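PDB 6AOK: Ceg4 from Legionella pneumophila subsp. pneumophila, which dephosphorylates phosphotyrosine as a HAD-like phosphatase effector and attenuates activation of eukaryotic MAPK pathways. Local coordinates for residues A[20-25]-A[197-202]. Sequence-based numbering, arbitrary orientation.
With MG (magnesium ion), chain B.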
ATOM      1  N   ASP A  20       6.168  -1.348   2.907  1.00  9.54           N
ATOM      2  CA  ASP A  20       7.572  -0.939   3.056  1.00 12.26           C
ATOM      3  C   ASP A  20       8.445  -1.668   2.055  1.00 13.44           C
ATOM      4  O   ASP A  20       8.508  -2.913   2.088  1.00 13.71           O
ATOM      5  CB  ASP A  20       8.084  -1.259   4.459  1.00 11.64           C
ATOM      6  CG  ASP A  20       7.342  -0.527   5.538  1.00 14.71           C
ATOM      7  OD1 ASP A  20       7.390   0.740   5.597  1.00 13.69           O
ATOM      8  OD2 ASP A  20       6.670  -1.230   6.323  1.00 16.22           O
ATOM      9  N   GLY A  21       9.173  -0.905   1.222  1.00 10.86           N
ATOM     10  CA  GLY A  21      10.049  -1.490   0.242  1.00 11.84           C
ATOM     11  C   GLY A  21       9.348  -1.882  -1.045  1.00 13.50           C
ATOM     12  O   GLY A  21      10.008  -2.304  -1.991  1.00 14.30           O
ATOM     13  N   THR A  22       8.040  -1.730  -1.107  1.00 10.81           N
ATOM     14  CA  THR A  22       7.280  -1.945  -2.327  1.00 11.16           C
ATOM     15  C   THR A  22       6.666  -0.628  -2.771  1.00 12.35           C
ATOM     16  O   THR A  22       7.044  -0.064  -3.813  1.00 14.83           O
ATOM     17  CB  THR A  22       6.215  -3.034  -2.053  1.00 13.98           C
ATOM     18  OG1 THR A  22       6.884  -4.274  -1.692  1.00 15.36           O
ATOM     19  CG2 THR A  22       5.316  -3.239  -3.280  1.00 12.18           C
ATOM     20  N   VAL A  23       5.757  -0.087  -1.974  1.00 10.90           N
ATOM     21  CA  VAL A  23       5.284   1.277  -2.187  1.00 14.61           C
ATOM     22  C   VAL A  23       6.374   2.297  -1.798  1.00 16.71           C
ATOM     23  O   VAL A  23       6.581   3.291  -2.495  1.00 16.54           O
ATOM     24  CB  VAL A  23       3.970   1.490  -1.398  1.00 14.31           C
ATOM     25  CG1 VAL A  23       3.507   2.898  -1.508  1.00 16.04           C
ATOM     26  CG2 VAL A  23       2.806   0.560  -1.891  1.00 12.85           C
ATOM     27  N   THR A  24       7.104   2.064  -0.701  1.00 15.75           N
ATOM     28  CA  THR A  24       8.213   2.940  -0.327  1.00 16.44           C
ATOM     29  C   THR A  24       9.504   2.382  -0.853  1.00 16.78           C
ATOM     30  O   THR A  24       9.551   1.262  -1.344  1.00 17.19           O
ATOM     31  CB  THR A  24       8.352   3.119   1.197  1.00 13.14           C
ATOM     32  OG1 THR A  24       8.969   1.938   1.756  1.00 13.37           O
ATOM     33  CG2 THR A  24       7.063   3.389   1.828  1.00 13.63           C
ATOM     34  N   GLY A  25      10.596   3.147  -0.685  1.00 18.35           N
ATOM     35  CA  GLY A  25      11.873   2.587  -1.114  1.00 18.40           C
ATOM     36  C   GLY A  25      12.748   1.970  -0.026  1.00 18.53           C
ATOM     37  O   GLY A  25      13.920   1.696  -0.280  1.00 17.90           O
ATOM     38  N   GLY A 197      12.613   0.058  -4.795  1.00 22.04           N
ATOM     39  CA  GLY A 197      12.957   0.976  -5.863  1.00 26.83           C
ATOM     40  C   GLY A 197      12.831   0.417  -7.264  1.00 28.49           C
ATOM     41  O   GLY A 197      12.970   1.180  -8.224  1.00 31.03           O
ATOM     42  N   GLU A 198      12.534  -0.876  -7.425  1.00 24.98           N
ATOM     43  CA  GLU A 198      12.548  -1.488  -8.746  1.00 28.13           C
ATOM     44  C   GLU A 198      11.162  -1.885  -9.244  1.00 25.76           C
ATOM     45  O   GLU A 198      11.051  -2.530 -10.297  1.00 28.35           O
ATOM     46  CB  GLU A 198      13.492  -2.692  -8.749  1.00 33.75           C
ATOM     47  CG  GLU A 198      14.941  -2.283  -8.574  1.00 40.84           C
ATOM     48  CD  GLU A 198      15.911  -3.454  -8.417  1.00 46.54           C
ATOM     49  OE1 GLU A 198      15.599  -4.564  -8.897  1.00 47.77           O
ATOM     50  OE2 GLU A 198      16.997  -3.254  -7.800  1.00 49.57           O
ATOM     51  N   PHE A 199      10.106  -1.511  -8.531  1.00 21.05           N
ATOM     52  CA  PHE A 199       8.752  -1.704  -9.039  1.00 21.52           C
ATOM     53  C   PHE A 199       8.415  -0.598 -10.052  1.00 25.12           C
ATOM     54  O   PHE A 199       8.617   0.590  -9.764  1.00 26.42           O
ATOM     55  CB  PHE A 199       7.760  -1.686  -7.893  1.00 17.67           C
ATOM     56  CG  PHE A 199       7.866  -2.867  -6.986  1.00 18.85           C
ATOM     57  CD1 PHE A 199       8.747  -2.845  -5.887  1.00 17.12           C
ATOM     58  CD2 PHE A 199       7.132  -4.001  -7.229  1.00 13.56           C
ATOM     59  CE1 PHE A 199       8.846  -3.964  -5.015  1.00 16.25           C
ATOM     60  CE2 PHE A 199       7.256  -5.117  -6.358  1.00 16.09           C
ATOM     61  CZ  PHE A 199       8.098  -5.066  -5.257  1.00 14.19           C
ATOM     62  N   GLU A 200       7.869  -0.988 -11.209  1.00 23.28           N
ATOM     63  CA  GLU A 200       7.575  -0.070 -12.313  1.00 25.06           C
ATOM     64  C   GLU A 200       6.142   0.458 -12.161  1.00 21.63           C
ATOM     65  O   GLU A 200       5.227   0.147 -12.931  1.00 20.50           O
ATOM     66  CB  GLU A 200       7.764  -0.778 -13.649  1.00 29.42           C
ATOM     67  CG  GLU A 200       9.190  -1.234 -13.909  1.00 40.96           C
ATOM     68  CD  GLU A 200       9.403  -1.878 -15.297  1.00 48.72           C
ATOM     69  OE1 GLU A 200       8.696  -1.494 -16.271  1.00 50.89           O
ATOM     70  OE2 GLU A 200      10.315  -2.734 -15.413  1.00 51.69           O
ATOM     71  N   TRP A 201       5.952   1.267 -11.124  1.00 19.19           N
ATOM     72  CA  TRP A 201       4.618   1.771 -10.831  1.00 17.35           C
ATOM     73  C   TRP A 201       3.996   2.471 -12.028  1.00 20.85           C
ATOM     74  O   TRP A 201       2.770   2.442 -12.196  1.00 20.00           O
ATOM     75  CB  TRP A 201       4.686   2.723  -9.636  1.00 17.34           C
ATOM     76  CG  TRP A 201       4.946   1.986  -8.354  1.00 19.85           C
ATOM     77  CD1 TRP A 201       6.108   1.985  -7.637  1.00 16.37           C
ATOM     78  CD2 TRP A 201       4.034   1.128  -7.642  1.00 14.85           C
ATOM     79  NE1 TRP A 201       5.972   1.196  -6.531  1.00 16.76           N
ATOM     80  CE2 TRP A 201       4.713   0.657  -6.509  1.00 14.31           C
ATOM     81  CE3 TRP A 201       2.696   0.739  -7.848  1.00 16.95           C
ATOM     82  CZ2 TRP A 201       4.111  -0.187  -5.561  1.00 14.44           C
ATOM     83  CZ3 TRP A 201       2.098  -0.126  -6.909  1.00 16.05           C
ATOM     84  CH2 TRP A 201       2.819  -0.569  -5.773  1.00 14.77           C
ATOM     85  N   SER A 202       4.803   3.119 -12.883  1.00 20.14           N
ATOM     86  CA  SER A 202       4.149   3.807 -13.990  1.00 23.40           C
ATOM     87  C   SER A 202       3.634   2.810 -15.028  1.00 23.41           C
ATOM     88  O   SER A 202       2.618   3.072 -15.708  1.00 22.50           O
ATOM     89  CB  SER A 202       5.084   4.826 -14.630  1.00 28.17           C
ATOM     90  OG  SER A 202       6.148   4.155 -15.265  1.00 33.64           O
TER
HETATM   91 MG    MG B 301       8.366  -4.939   2.110  1.00 12.68          MG
HETATM   92  O   HOH W   1       9.937   0.366  -4.077  1.00 24.63           O
HETATM   93  O   HOH W   2       7.680  -4.956   4.038  1.00 12.78           O
HETATM   94  O   HOH W   3       8.035  -7.013   2.237  1.00 13.56           O
HETATM   95  O   HOH W   4      10.368  -5.062   2.775  1.00 14.13           O
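Thr22 and Phe199 bring the two backbones nearest each other, 6.9 Å between their CA atoms, where the loop after strand 13-17 meets the lead-in to the C-terminal helix 201-211. The loop carries the end of the DxDx(T/V) motif of the HAD-like phosphatase domain, the N-terminal part of Ceg4, and the contact illustrates how a metal-binding loop can be packed against by aromatic side chains from a distant part of the chain. Asp20 gives its carbonyl O to the magnesium ion, which Asp18 and Asp167 also bind. Two residues on, Thr22 divides its side chain between two tasks. With OG1 beside the backbone N (chi1 -62°) and CG2 anti to that N, the hydroxyl is hydrogen-bonded to Asp18 OD2, a second-shell link to the metal site, whereas the methyl CG2 makes a CH-pi contact over one face of the Phe199 ring, 4.0 Å from its centroid. Trp201 approaches the same residue edge-on: its NE1 donates to Thr22 O at 3.2 Å, the acceptor lying almost in the indole plane although the N-H...O angle is a bent 141°. Val23 CG2 packs 4.0 Å from Trp201 CZ2, and Phe96 and Phe97 of helix 91-100 also meet this indole. Water 1 accepts from Gly197 N at 2.8 Å and lies 2.9 Å from both Thr22 O and Thr24 O, to either of which it can donate.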